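Local coordinates for protein EmGH1 (Erythrobacter marinus, PDB 5Z87) that probably hydrolyses beta-glucosidic bonds, as a family 3 glycoside hydrolase from a marine bacterium, and possibly also xylosidic and arabinofuranosidic ones, at residues Arg39-Pro43 and Ala44-Ala48; Gln142-Ala146 and Met147-Cys151; Val161-Ala164 and Thr165-Ala169; Asp292-Leu296 and Asn297-Arg301; Leu555-Gly559 and Glu560-Leu564. All coordinates share one frame; numbering follows the deposited sequence.

Contact 1 of 5, residues Arg39-Pro43 and Ala44-Ala48; sequences RSLSP and ARRAA
Ser42 turns its OG between its own backbone N and carbonyl carbon (chi1 78°), and from there the oxygen accepts the amide hydrogen of Arg45, with Arg45 N to Ser42 OG 3.1 Å. Arg45 and Arg46 both set CG anti to the carbonyl carbon, continue extended through chi2 and bend at chi3 (73° and 66°), folding each guanidinium back toward the residues leading into the helix. Over one face of the Arg45 guanidinium sits a methyl of Leu41, its CD2 3.4 Å from Arg45 NE and displaced toward the rim, the two side chains crossing at about a right angle. The polar end of Arg45 goes on to a salt bridge with Asp34. Arg46 lays its aliphatic part along Leu41: its CG is 3.6 Å from Leu41 CB. Arg39 CA lies 3.6 Å from Arg46 NH1 over a guanidinium face, while Asp387 supplies the salt bridge and Tyr36 O takes the NE hydrogen. A leucine in place of Arg46 would probably deprive Asp387 of this ion-pair partner and Tyr36 O of its NE donor. The backbone closes the first turns, Arg46 N to Ser42 O being 2.9 Å and Ala47 N to Pro43 O also 2.9 Å. Serine followed by proline, with the serine hydroxyl gripping the amide three residues on, is a classic N-cap, here starting helix 43-51.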
loop_
_atom_site.group_PDB
_atom_site.type_symbol
_atom_site.label_atom_id
_atom_site.label_comp_id
_atom_site.label_asym_id
_atom_site.label_seq_id
_atom_site.Cartn_x
_atom_site.Cartn_y
_atom_site.Cartn_z
ATOM N N ARG A 39 46.737 23.745 5.045
ATOM C CA ARG A 39 45.451 23.886 5.720
ATOM C C ARG A 39 44.614 25.035 5.172
ATOM O O ARG A 39 43.417 25.113 5.472
ATOM C CB ARG A 39 45.653 24.100 7.214
ATOM C CG ARG A 39 45.926 22.849 8.018
ATOM C CD ARG A 39 45.527 23.072 9.481
ATOM N NE ARG A 39 45.783 24.440 9.926
ATOM C CZ ARG A 39 46.987 24.913 10.233
ATOM N NH1 ARG A 39 47.122 26.173 10.616
ATOM N NH2 ARG A 39 48.052 24.127 10.152
ATOM N N SER A 40 45.217 25.947 4.417
ATOM C CA SER A 40 44.459 27.028 3.812
ATOM C C SER A 40 43.786 26.603 2.515
ATOM O O SER A 40 42.959 27.357 1.989
ATOM C CB SER A 40 45.372 28.232 3.552
ATOM O OG SER A 40 46.167 28.021 2.395
ATOM N N LEU A 41 44.122 25.429 1.989
ATOM C CA LEU A 41 43.459 24.908 0.804
ATOM C C LEU A 41 42.092 24.318 1.157
ATOM O O LEU A 41 41.816 23.949 2.306
ATOM C CB LEU A 41 44.315 23.835 0.140
ATOM C CG LEU A 41 45.011 24.102 -1.190
ATOM C CD1 LEU A 41 45.578 22.791 -1.723
ATOM C CD2 LEU A 41 44.063 24.730 -2.192
ATOM N N SER A 42 41.240 24.211 0.139
ATOM C CA SER A 42 39.917 23.638 0.325
ATOM C C SER A 42 40.018 22.127 0.519
ATOM O O SER A 42 40.957 21.492 0.026
ATOM C CB SER A 42 39.020 23.934 -0.877
ATOM O OG SER A 42 39.344 23.066 -1.946
ATOM N N PRO A 43 39.066 21.531 1.249
ATOM C CA PRO A 43 39.089 20.067 1.434
ATOM C C PRO A 43 39.172 19.299 0.136
ATOM O O PRO A 43 39.904 18.303 0.051
ATOM C CB PRO A 43 37.769 19.796 2.171
ATOM C CG PRO A 43 37.553 21.038 2.983
ATOM C CD PRO A 43 38.087 22.187 2.133
ATOM N N ALA A 44 38.434 19.743 -0.884
ATOM C CA ALA A 44 38.447 19.068 -2.177
ATOM C C ALA A 44 39.831 19.123 -2.816
ATOM O O ALA A 44 40.314 18.129 -3.363
ATOM C CB ALA A 44 37.396 19.703 -3.097
ATOM N N ARG A 45 40.491 20.277 -2.749
ATOM C CA ARG A 45 41.811 20.388 -3.355
ATOM C C ARG A 45 42.853 19.615 -2.556
ATOM O O ARG A 45 43.726 18.965 -3.141
ATOM C CB ARG A 45 42.177 21.861 -3.521
ATOM C CG ARG A 45 41.307 22.510 -4.614
ATOM C CD ARG A 45 41.500 24.012 -4.752
ATOM N NE ARG A 45 42.781 24.341 -5.371
ATOM C CZ ARG A 45 43.261 25.575 -5.477
ATOM N NH1 ARG A 45 42.562 26.602 -5.006
ATOM N NH2 ARG A 45 44.440 25.781 -6.048
ATOM N N ARG A 46 42.741 19.605 -1.224
ATOM C CA ARG A 46 43.654 18.780 -0.441
ATOM C C ARG A 46 43.436 17.303 -0.728
ATOM O O ARG A 46 44.398 16.525 -0.757
ATOM C CB ARG A 46 43.511 19.077 1.054
ATOM C CG ARG A 46 43.873 20.514 1.415
ATOM C CD ARG A 46 43.578 20.833 2.872
ATOM N NE ARG A 46 44.441 20.060 3.756
ATOM C CZ ARG A 46 44.388 20.103 5.082
ATOM N NH1 ARG A 46 43.503 20.881 5.693
ATOM N NH2 ARG A 46 45.218 19.355 5.799
ATOM N N ALA A 47 42.184 16.895 -0.969
ATOM C CA ALA A 47 41.913 15.475 -1.222
ATOM C C ALA A 47 42.468 15.032 -2.571
ATOM O O ALA A 47 43.037 13.941 -2.687
ATOM C CB ALA A 47 40.407 15.187 -1.152
ATOM N N ALA A 48 42.309 15.857 -3.606
ATOM C CA ALA A 48 42.907 15.523 -4.896
ATOM C C ALA A 48 44.426 15.418 -4.785
ATOM O O ALA A 48 45.033 14.461 -5.278
ATOM C CB ALA A 48 42.511 16.563 -5.945
#

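Contact 2 of 5, residues Gln142-Ala146 and Met147-Cys151; sequences QFPQA and MAMAC
Met149 reaches back over the residues that precede its helix. Its CB lies 3.7 Å from Gln145 O. CG, anti to the carbonyl carbon (chi1 -69°), packs 3.7 Å from Pro144 CB, the methionine crossing the proline ring at about a right angle. SD runs past Pro144 O at 3.6 Å, with Phe143 CB a looser neighbour at 4.4 Å. The bend at chi3 then turns the methyl back, bringing Met149 CE to 3.2 Å from Pro144 O. Met412 of helix 403-416 packs on both Pro144 and Met149. Cutting Met149 back to alanine removes everything beyond CB, which is likely to open a gap between Pro144 and Met412. Next to this, Pro144 CB also meets Ala148 CB at 3.9 Å. The side chain of Gln145 curls round onto the following residue: its OE1 accepts from Ala146 N at 2.8 Å, in the carbonyl plane on a lone pair, while NE2 is held by Glu194 and Gly451 O. Gln145 O in turn receives Met149 N at 2.9 Å. The whole is a buried helix start, with Gln145 at the N-cap of the short helix 146-150 that follows strand 126-129 in the TIM-barrel-like domain.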
loop_
_atom_site.group_PDB
_atom_site.type_symbol
_atom_site.label_atom_id
_atom_site.label_comp_id
_atom_site.label_asym_id
_atom_site.label_seq_id
_atom_site.Cartn_x
_atom_site.Cartn_y
_atom_site.Cartn_z
ATOM N N GLN A 142 20.143 11.882 26.494
ATOM C CA GLN A 142 19.107 11.252 25.675
ATOM C C GLN A 142 17.928 12.207 25.525
ATOM O O GLN A 142 17.085 12.318 26.419
ATOM C CB GLN A 142 18.669 9.934 26.300
ATOM C CG GLN A 142 19.754 8.891 26.248
ATOM C CD GLN A 142 20.393 8.818 24.872
ATOM O OE1 GLN A 142 19.792 8.300 23.932
ATOM N NE2 GLN A 142 21.619 9.334 24.748
ATOM N N PHE A 143 17.866 12.889 24.390
ATOM C CA PHE A 143 16.770 13.797 24.102
ATOM C C PHE A 143 15.500 13.016 23.742
ATOM O O PHE A 143 15.511 11.782 23.631
ATOM C CB PHE A 143 17.224 14.749 23.006
ATOM C CG PHE A 143 18.379 15.609 23.416
ATOM C CD1 PHE A 143 18.166 16.778 24.139
ATOM C CD2 PHE A 143 19.685 15.243 23.106
ATOM C CE1 PHE A 143 19.238 17.581 24.535
ATOM C CE2 PHE A 143 20.763 16.041 23.492
ATOM C CZ PHE A 143 20.542 17.207 24.204
ATOM N N PRO A 144 14.349 13.691 23.608
ATOM C CA PRO A 144 13.153 12.965 23.162
ATOM C C PRO A 144 13.405 12.352 21.789
ATOM O O PRO A 144 14.181 12.872 20.986
ATOM C CB PRO A 144 12.067 14.047 23.110
ATOM C CG PRO A 144 12.549 15.127 24.023
ATOM C CD PRO A 144 14.045 15.106 23.896
ATOM N N GLN A 145 12.756 11.223 21.537
ATOM C CA GLN A 145 12.883 10.541 20.259
ATOM C C GLN A 145 12.512 11.482 19.108
ATOM O O GLN A 145 11.875 12.522 19.298
ATOM C CB GLN A 145 12.016 9.280 20.263
ATOM C CG GLN A 145 12.124 8.389 19.028
ATOM C CD GLN A 145 13.554 7.942 18.737
ATOM O OE1 GLN A 145 14.411 8.743 18.344
ATOM N NE2 GLN A 145 13.806 6.653 18.900
ATOM N N ALA A 146 12.942 11.117 17.897
ATOM C CA ALA A 146 12.801 12.024 16.758
ATOM C C ALA A 146 11.329 12.386 16.489
ATOM O O ALA A 146 10.988 13.562 16.298
ATOM C CB ALA A 146 13.467 11.400 15.526
ATOM N N MET A 147 10.434 11.396 16.494
ATOM C CA MET A 147 9.019 11.706 16.262
ATOM C C MET A 147 8.439 12.566 17.381
ATOM O O MET A 147 7.633 13.467 17.120
ATOM C CB MET A 147 8.194 10.427 16.113
ATOM C CG MET A 147 6.741 10.708 15.692
ATOM S SD MET A 147 6.019 9.276 14.888
ATOM C CE MET A 147 6.548 9.489 13.187
ATOM N N ALA A 148 8.835 12.311 18.631
ATOM C CA ALA A 148 8.428 13.192 19.726
ATOM C C ALA A 148 8.855 14.626 19.456
ATOM O O ALA A 148 8.046 15.561 19.541
ATOM C CB ALA A 148 9.020 12.700 21.049
ATOM N N MET A 149 10.122 14.818 19.104
ATOM C CA MET A 149 10.614 16.174 18.880
ATOM C C MET A 149 9.919 16.831 17.702
ATOM O O MET A 149 9.788 18.065 17.665
ATOM C CB MET A 149 12.123 16.157 18.667
ATOM C CG MET A 149 12.927 15.788 19.918
ATOM S SD MET A 149 14.657 16.258 19.709
ATOM C CE MET A 149 15.294 14.886 18.766
ATOM N N ALA A 150 9.473 16.032 16.723
ATOM C CA ALA A 150 8.721 16.600 15.605
ATOM C C ALA A 150 7.409 17.221 16.067
ATOM O O ALA A 150 6.878 18.115 15.391
ATOM C CB ALA A 150 8.445 15.525 14.543
ATOM N N CYS A 151 6.855 16.747 17.196
ATOM C CA CYS A 151 5.595 17.304 17.681
ATOM C C CYS A 151 5.765 18.712 18.194
ATOM O O CYS A 151 4.773 19.431 18.325
ATOM C CB CYS A 151 4.992 16.471 18.811
ATOM S SG CYS A 151 4.711 14.753 18.480
#

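Contact 3 of 5, residues Val161-Ala164 and Thr165-Ala169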
loop_
_atom_site.group_PDB
_atom_site.type_symbol
_atom_site.label_atom_id
_atom_site.label_comp_id
_atom_site.label_asym_id
_atom_site.label_seq_id
_atom_site.Cartn_x
_atom_site.Cartn_y
_atom_site.Cartn_z
ATOM N N VAL A 161 19.405 21.105 20.039
ATOM C CA VAL A 161 19.530 19.739 20.541
ATOM C C VAL A 161 20.666 19.016 19.838
ATOM O O VAL A 161 21.441 18.275 20.466
ATOM C CB VAL A 161 18.202 18.983 20.383
ATOM C CG1 VAL A 161 18.462 17.473 20.280
ATOM C CG2 VAL A 161 17.300 19.288 21.556
ATOM N N PHE A 162 20.798 19.227 18.528
ATOM C CA PHE A 162 21.821 18.506 17.799
ATOM C C PHE A 162 23.166 19.217 17.823
ATOM O O PHE A 162 24.195 18.567 17.614
ATOM C CB PHE A 162 21.311 18.204 16.382
ATOM C CG PHE A 162 20.285 17.105 16.382
ATOM C CD1 PHE A 162 20.678 15.781 16.463
ATOM C CD2 PHE A 162 18.930 17.398 16.430
ATOM C CE1 PHE A 162 19.737 14.759 16.520
ATOM C CE2 PHE A 162 17.979 16.379 16.493
ATOM C CZ PHE A 162 18.386 15.061 16.532
ATOM N N GLU A 163 23.188 20.511 18.132
ATOM C CA GLU A 163 24.443 21.152 18.499
ATOM C C GLU A 163 25.008 20.528 19.769
ATOM O O GLU A 163 26.195 20.187 19.831
ATOM C CB GLU A 163 24.221 22.655 18.664
ATOM C CG GLU A 163 25.484 23.475 18.946
ATOM C CD GLU A 163 25.150 24.903 19.313
ATOM O OE1 GLU A 163 24.851 25.149 20.497
ATOM O OE2 GLU A 163 25.158 25.778 18.420
ATOM N N ALA A 164 24.157 20.333 20.786
ATOM C CA ALA A 164 24.603 19.668 22.011
ATOM C C ALA A 164 25.049 18.244 21.725
ATOM O O ALA A 164 26.060 17.779 22.271
ATOM C CB ALA A 164 23.494 19.668 23.069
ATOM N N THR A 165 24.308 17.539 20.864
ATOM C CA THR A 165 24.662 16.166 20.530
ATOM C C THR A 165 26.005 16.098 19.809
ATOM O O THR A 165 26.804 15.185 20.053
ATOM C CB THR A 165 23.563 15.538 19.661
ATOM O OG1 THR A 165 22.321 15.510 20.383
ATOM C CG2 THR A 165 23.954 14.127 19.268
ATOM N N ALA A 166 26.256 17.042 18.893
ATOM C CA ALA A 166 27.522 17.043 18.170
ATOM C C ALA A 166 28.705 17.268 19.119
ATOM O O ALA A 166 29.737 16.588 19.011
ATOM C CB ALA A 166 27.491 18.103 17.067
ATOM N N LYS A 167 28.565 18.212 20.059
ATOM C CA LYS A 167 29.602 18.454 21.061
ATOM C C LYS A 167 29.962 17.175 21.786
ATOM O O LYS A 167 31.141 16.839 21.931
ATOM C CB LYS A 167 29.131 19.495 22.080
ATOM C CG LYS A 167 29.178 20.920 21.622
ATOM C CD LYS A 167 28.590 21.829 22.706
ATOM C CE LYS A 167 28.468 23.256 22.205
ATOM N NZ LYS A 167 27.698 24.107 23.151
ATOM N N GLU A 168 28.943 16.456 22.267
ATOM C CA GLU A 168 29.188 15.236 23.020
ATOM C C GLU A 168 29.859 14.184 22.146
ATOM O O GLU A 168 30.738 13.447 22.610
ATOM C CB GLU A 168 27.873 14.707 23.618
ATOM C CG GLU A 168 27.172 15.690 24.569
ATOM C CD GLU A 168 26.102 15.058 25.470
ATOM O OE1 GLU A 168 25.963 13.808 25.518
ATOM O OE2 GLU A 168 25.388 15.838 26.143
ATOM N N ALA A 169 29.474 14.114 20.870
ATOM C CA ALA A 169 30.037 13.099 19.987
ATOM C C ALA A 169 31.488 13.423 19.631
ATOM O O ALA A 169 32.367 12.561 19.726
ATOM C CB ALA A 169 29.177 12.967 18.722
#
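Thr165 OG1 approaches the Phe162 ring obliquely, 4.3 Å from Phe162 CD1, while the CG1 methyl of Val161 lies over one face of that ring, 3.8 Å above the plane and displaced toward the rim. All three residues belong to the middle of helix 155-171, an alpha-helix of the TIM-barrel-like domain, and the contact is its ordinary i to i+4 packing with one side-chain addition. Helix 201-216 supplies Ile211 and Leu215 to the same ring, and Leu408 and Met412 of helix 403-416 pack on Val161.

Glu163 and Lys167 extend side by side in the same direction one turn apart. Their charged ends stay 4.0 Å apart, Glu163 OE1 to Lys167 NZ, beyond a salt bridge; the firmer ties of the carboxylate are to Arg159 and Arg227, so any attraction from the lysine is probably secondary. Glu168 lays its CG 3.3 Å from Ala164 O, and its carboxylate then leaves the helix, hydrogen-bonding through OE2 to Thr141 and to His405 of helix 403-416.

The threonine folds its hydroxyl back on the helix: OG1 stands anti to the carbonyl carbon, beside the backbone N (chi1 -61°), a rotamer that points the hydroxyl at Val161 O, one turn back. Val161 O thereby accepts twice from a single residue, its two donors coming from opposite faces of the carbonyl plane, Thr165 N at 3.0 Å and Thr165 OG1 at 2.9 Å.

Contact 4 of 5, residues Asp292-Leu296 and Asn297-Arg301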
loop_
_atom_site.group_PDB
_atom_site.type_symbol
_atom_site.label_atom_id
_atom_site.label_comp_id
_atom_site.label_asym_id
_atom_site.label_seq_id
_atom_site.Cartn_x
_atom_site.Cartn_y
_atom_site.Cartn_z
ATOM N N ASP A 292 21.146 1.733 -7.387
ATOM C CA ASP A 292 20.253 2.608 -8.143
ATOM C C ASP A 292 21.063 3.778 -8.701
ATOM O O ASP A 292 21.184 4.837 -8.076
ATOM C CB ASP A 292 19.101 3.071 -7.255
ATOM C CG ASP A 292 17.966 3.707 -8.038
ATOM O OD1 ASP A 292 18.229 4.320 -9.102
ATOM O OD2 ASP A 292 16.799 3.607 -7.586
ATOM N N THR A 293 21.598 3.590 -9.914
ATOM C CA THR A 293 22.437 4.615 -10.536
ATOM C C THR A 293 21.667 5.904 -10.750
ATOM O O THR A 293 22.211 6.995 -10.568
ATOM C CB THR A 293 22.992 4.123 -11.881
ATOM O OG1 THR A 293 23.758 2.926 -11.697
ATOM C CG2 THR A 293 23.882 5.192 -12.509
ATOM N N HIS A 294 20.406 5.804 -11.172
ATOM C CA HIS A 294 19.584 7.002 -11.311
ATOM C C HIS A 294 19.541 7.807 -10.014
ATOM O O HIS A 294 19.686 9.036 -10.020
ATOM C CB HIS A 294 18.169 6.611 -11.739
ATOM C CG HIS A 294 17.165 7.713 -11.585
ATOM N ND1 HIS A 294 17.147 8.822 -12.404
ATOM C CD2 HIS A 294 16.152 7.880 -10.700
ATOM C CE1 HIS A 294 16.162 9.623 -12.034
ATOM N NE2 HIS A 294 15.542 9.073 -11.003
ATOM N N LEU A 295 19.337 7.127 -8.885
ATOM C CA LEU A 295 19.242 7.819 -7.602
ATOM C C LEU A 295 20.615 8.287 -7.119
ATOM O O LEU A 295 20.805 9.469 -6.805
ATOM C CB LEU A 295 18.596 6.886 -6.573
ATOM C CG LEU A 295 17.555 7.407 -5.583
ATOM C CD1 LEU A 295 16.702 8.499 -6.202
ATOM C CD2 LEU A 295 16.676 6.245 -5.081
ATOM N N LEU A 296 21.585 7.364 -7.042
ATOM C CA LEU A 296 22.895 7.637 -6.454
ATOM C C LEU A 296 23.807 8.473 -7.353
ATOM O O LEU A 296 24.776 9.054 -6.859
ATOM C CB LEU A 296 23.595 6.317 -6.104
ATOM C CG LEU A 296 22.926 5.490 -4.997
ATOM C CD1 LEU A 296 23.661 4.188 -4.712
ATOM C CD2 LEU A 296 22.810 6.316 -3.725
ATOM N N ASN A 297 23.528 8.564 -8.650
ATOM C CA ASN A 297 24.376 9.344 -9.542
ATOM C C ASN A 297 23.623 10.466 -10.243
ATOM O O ASN A 297 23.974 11.638 -10.066
ATOM C CB ASN A 297 25.032 8.437 -10.584
ATOM C CG ASN A 297 25.936 9.217 -11.525
ATOM O OD1 ASN A 297 27.066 9.539 -11.172
ATOM N ND2 ASN A 297 25.429 9.552 -12.712
ATOM N N ASP A 298 22.614 10.137 -11.054
ATOM C CA ASP A 298 21.955 11.151 -11.868
ATOM C C ASP A 298 21.329 12.237 -11.008
ATOM O O ASP A 298 21.486 13.433 -11.286
ATOM C CB ASP A 298 20.897 10.501 -12.765
ATOM C CG ASP A 298 21.491 9.466 -13.714
ATOM O OD1 ASP A 298 22.703 9.184 -13.611
ATOM O OD2 ASP A 298 20.738 8.936 -14.560
ATOM N N VAL A 299 20.605 11.840 -9.962
ATOM C CA VAL A 299 19.961 12.818 -9.092
ATOM C C VAL A 299 20.961 13.405 -8.102
ATOM O O VAL A 299 21.080 14.627 -7.966
ATOM C CB VAL A 299 18.767 12.179 -8.363
ATOM C CG1 VAL A 299 18.354 13.037 -7.187
ATOM C CG2 VAL A 299 17.596 11.974 -9.326
ATOM N N LEU A 300 21.684 12.541 -7.394
ATOM C CA LEU A 300 22.467 12.999 -6.254
ATOM C C LEU A 300 23.712 13.753 -6.712
ATOM O O LEU A 300 23.983 14.855 -6.231
ATOM C CB LEU A 300 22.827 11.813 -5.369
ATOM C CG LEU A 300 23.606 12.066 -4.077
ATOM C CD1 LEU A 300 22.882 13.021 -3.147
ATOM C CD2 LEU A 300 23.850 10.738 -3.408
ATOM N N ARG A 301 24.452 13.191 -7.674
ATOM C CA ARG A 301 25.658 13.833 -8.196
ATOM C C ARG A 301 25.334 14.884 -9.253
ATOM O O ARG A 301 25.721 16.048 -9.120
ATOM C CB ARG A 301 26.613 12.780 -8.773
ATOM C CG ARG A 301 27.077 11.761 -7.755
ATOM C CD ARG A 301 27.716 12.423 -6.545
ATOM N NE ARG A 301 28.089 11.435 -5.530
ATOM C CZ ARG A 301 28.820 11.699 -4.453
ATOM N NH1 ARG A 301 29.094 10.714 -3.607
ATOM N NH2 ARG A 301 29.273 12.940 -4.220
HETATM O O HOH W 1 27.068 8.482 -5.731
#
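Helix 293-303 begins with a capped turn and then widens into a pi-type turn, where the carbonyls of Thr293, His294 and Leu295 bond amides five residues ahead. Asp292 is the N-cap: its OD1 accepts from Leu295 N at 3.0 Å, met from above the carboxylate plane, and the nearest atom of the Asp292 side chain is about 3 Å from a bound magnesium ion. The widening shows at Thr293 O, which takes two amide hydrogens, from Asn297 N at 2.8 Å and from Asp298 N at 3.2 Å, so that the four-residue and five-residue spacings share one acceptor. From there the wider spacing continues, with Val299 N bonded to His294 O and Leu300 N to Leu295 O.

Val299, with CG1 anti to the backbone N (chi1 164°), brings its CG2 over the face of the His294 imidazole in a CH-pi contact, 4.2 Å from the ring centroid and 28° off the normal. Asp298 CB comes to 4.1 Å from His294 ND1, approaching the ring obliquely, with the carboxylate turned 86° to the ring. The helix packs in the TIM-barrel-like domain, Leu295 and Leu296 resting on Phe235 of strand 229-235 and Leu300 on Val310 of strand 309-311. Thr293 and Asn297 lie side by side, with Thr293 CG2 3.9 Å from Asn297 CB, and the Asn297 amide bonds in its own plane to Asp298 OD1 through ND2 at 2.9 Å. Arg301, salt-bridged to Asp343 and bonded to Phe306 O, uses NE to hold a water that in turn donates to Leu296 O.

Contact 5 of 5, residues Leu555-Gly559 and Glu560-Leu564; sequences LELIG and EQNEL
The chain reverses in a type II' beta turn from Ile558 to Gln561, with Gly559 at positive phi (78°), a conformation that favours glycine; Glu560, the next residue of the turn, is also the N-cap of helix 561-569. Gln561 reaches back across this turn: its CG stands beside the backbone N (chi1 -67°) and the chain beyond is extended, which carries NE2 to the carbonyl of Ile558. Gln561 NE2 lies 3.1 Å from Ile558 O, in the carbonyl plane on a lone pair, with the acceptor nearly in the plane of the amide. OE1 of the same amide is held by Gly533 N, so its rotation is probably fixed.

Asn562 ND2 donates to Glu556 OE1 at 3.1 Å, coming from above the carboxylate plane, and the bond is nearly straight (171°). The same OE1 accepts from Leu557 N on its anti lone pair, while OE2 is bound by Val589 N. The loop follows strand 527-533 and leads into helix 561-569 of the family 3 C-terminal domain, an alpha/beta domain built round a six-stranded mixed sheet. Leu557 sends CD1 to 3.4 Å from Asn562 OD1. One water donates to both Glu556 OE1 and Asn562 OD1; a second accepts from Asn562 N at 2.8 Å and donates to Leu557 O and Gly559 O. Ile558 packs on Phe653 of the second subunit.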
loop_
_atom_site.group_PDB
_atom_site.type_symbol
_atom_site.label_atom_id
_atom_site.label_comp_id
_atom_site.label_asym_id
_atom_site.label_seq_id
_atom_site.Cartn_x
_atom_site.Cartn_y
_atom_site.Cartn_z
ATOM N N LEU A 555 -2.748 -1.302 15.127
ATOM C CA LEU A 555 -2.325 -0.032 15.688
ATOM C C LEU A 555 -2.972 0.278 17.031
ATOM O O LEU A 555 -2.682 1.329 17.620
ATOM C CB LEU A 555 -2.615 1.097 14.688
ATOM C CG LEU A 555 -1.872 0.959 13.348
ATOM C CD1 LEU A 555 -2.357 2.007 12.337
ATOM C CD2 LEU A 555 -0.349 1.039 13.549
ATOM N N GLU A 556 -3.846 -0.589 17.525
ATOM C CA GLU A 556 -4.362 -0.423 18.873
ATOM C C GLU A 556 -3.263 -0.656 19.903
ATOM O O GLU A 556 -2.221 -1.258 19.620
ATOM C CB GLU A 556 -5.496 -1.405 19.148
ATOM C CG GLU A 556 -6.873 -0.812 19.071
ATOM C CD GLU A 556 -7.214 0.067 20.245
ATOM O OE1 GLU A 556 -6.340 0.320 21.116
ATOM O OE2 GLU A 556 -8.381 0.498 20.299
ATOM N N LEU A 557 -3.516 -0.174 21.121
ATOM C CA LEU A 557 -2.716 -0.574 22.274
ATOM C C LEU A 557 -2.643 -2.086 22.364
ATOM O O LEU A 557 -3.668 -2.777 22.326
ATOM C CB LEU A 557 -3.321 -0.012 23.555
ATOM C CG LEU A 557 -3.463 1.495 23.546
ATOM C CD1 LEU A 557 -3.994 1.940 24.896
ATOM C CD2 LEU A 557 -2.094 2.108 23.247
ATOM N N ILE A 558 -1.443 -2.596 22.472
ATOM C CA ILE A 558 -1.250 -4.039 22.428
ATOM C C ILE A 558 -1.660 -4.654 23.760
ATOM O O ILE A 558 -1.544 -4.031 24.825
ATOM C CB ILE A 558 0.210 -4.373 22.064
ATOM C CG1 ILE A 558 0.348 -5.851 21.733
ATOM C CG2 ILE A 558 1.168 -4.000 23.195
ATOM C CD1 ILE A 558 1.625 -6.150 20.984
ATOM N N GLY A 559 -2.193 -5.873 23.685
ATOM C CA GLY A 559 -2.364 -6.697 24.874
ATOM C C GLY A 559 -3.558 -6.284 25.722
ATOM O O GLY A 559 -4.667 -6.066 25.217
ATOM N N GLU A 560 -3.327 -6.178 27.036
ATOM C CA GLU A 560 -4.390 -5.998 28.012
ATOM C C GLU A 560 -4.507 -4.570 28.491
ATOM O O GLU A 560 -5.199 -4.320 29.482
ATOM C CB GLU A 560 -4.174 -6.919 29.216
ATOM C CG GLU A 560 -4.560 -8.359 28.952
ATOM C CD GLU A 560 -3.627 -9.016 27.967
ATOM O OE1 GLU A 560 -2.404 -9.019 28.220
ATOM O OE2 GLU A 560 -4.111 -9.509 26.931
ATOM N N GLN A 561 -3.847 -3.629 27.822
ATOM C CA GLN A 561 -3.839 -2.256 28.311
ATOM C C GLN A 561 -5.225 -1.622 28.241
ATOM O O GLN A 561 -5.580 -0.811 29.102
ATOM C CB GLN A 561 -2.844 -1.421 27.513
ATOM C CG GLN A 561 -1.371 -1.787 27.693
ATOM C CD GLN A 561 -0.503 -0.915 26.807
ATOM O OE1 GLN A 561 -0.175 0.218 27.164
ATOM N NE2 GLN A 561 -0.184 -1.414 25.618
ATOM N N ASN A 562 -6.011 -1.945 27.208
ATOM C CA ASN A 562 -7.365 -1.404 27.146
ATOM C C ASN A 562 -8.222 -1.983 28.259
ATOM O O ASN A 562 -8.994 -1.257 28.893
ATOM C CB ASN A 562 -7.998 -1.680 25.779
ATOM C CG ASN A 562 -7.392 -0.833 24.678
ATOM O OD1 ASN A 562 -7.012 0.317 24.900
ATOM N ND2 ASN A 562 -7.285 -1.404 23.489
ATOM N N GLU A 563 -8.090 -3.289 28.508
ATOM C CA GLU A 563 -8.733 -3.906 29.663
ATOM C C GLU A 563 -8.399 -3.148 30.940
ATOM O O GLU A 563 -9.295 -2.756 31.697
ATOM C CB GLU A 563 -8.310 -5.374 29.774
ATOM C CG GLU A 563 -9.192 -6.192 30.698
ATOM C CD GLU A 563 -8.930 -7.677 30.600
ATOM O OE1 GLU A 563 -8.386 -8.122 29.560
ATOM O OE2 GLU A 563 -9.279 -8.402 31.564
ATOM N N LEU A 564 -7.107 -2.898 31.176
ATOM C CA LEU A 564 -6.707 -2.164 32.373
ATOM C C LEU A 564 -7.339 -0.780 32.407
ATOM O O LEU A 564 -7.821 -0.333 33.457
ATOM C CB LEU A 564 -5.181 -2.052 32.436
ATOM C CG LEU A 564 -4.605 -1.019 33.412
ATOM C CD1 LEU A 564 -4.816 -1.448 34.882
ATOM C CD2 LEU A 564 -3.128 -0.755 33.116
HETATM O O HOH W 2 -7.073 2.264 23.035
HETATM O O HOH W 3 -5.167 -3.349 24.954
HETATM O O HOH W 4 -0.702 -5.590 27.674
HETATM O O HOH W 5 -7.151 -4.959 26.381
#

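Overall arrangement
Along the chain the five contacts follow one another without overlap, each a local arrangement at or within a helix. Helix 43-51 of contact 1 packs on helix 366-382. Contacts 2, 3 and 4 belong to the N-terminal, TIM-barrel-like domain, contact 5 to the family 3 C-terminal domain. Contacts 2 and 3 touch: their helices 146-150 and 155-171 are consecutive, and Phe143 CE2 comes 3.5 Å from Thr165 OG1, while Met149 packs on Phe162. Contacts 1 and 5, whose centres are about 58 Å apart, lie on opposite sides of the chain's centre. Contact 2, its centre about 8 Å from that of the chain, also packs on strand 596-601 of the family 3 C-terminal domain, and so joins the two domains.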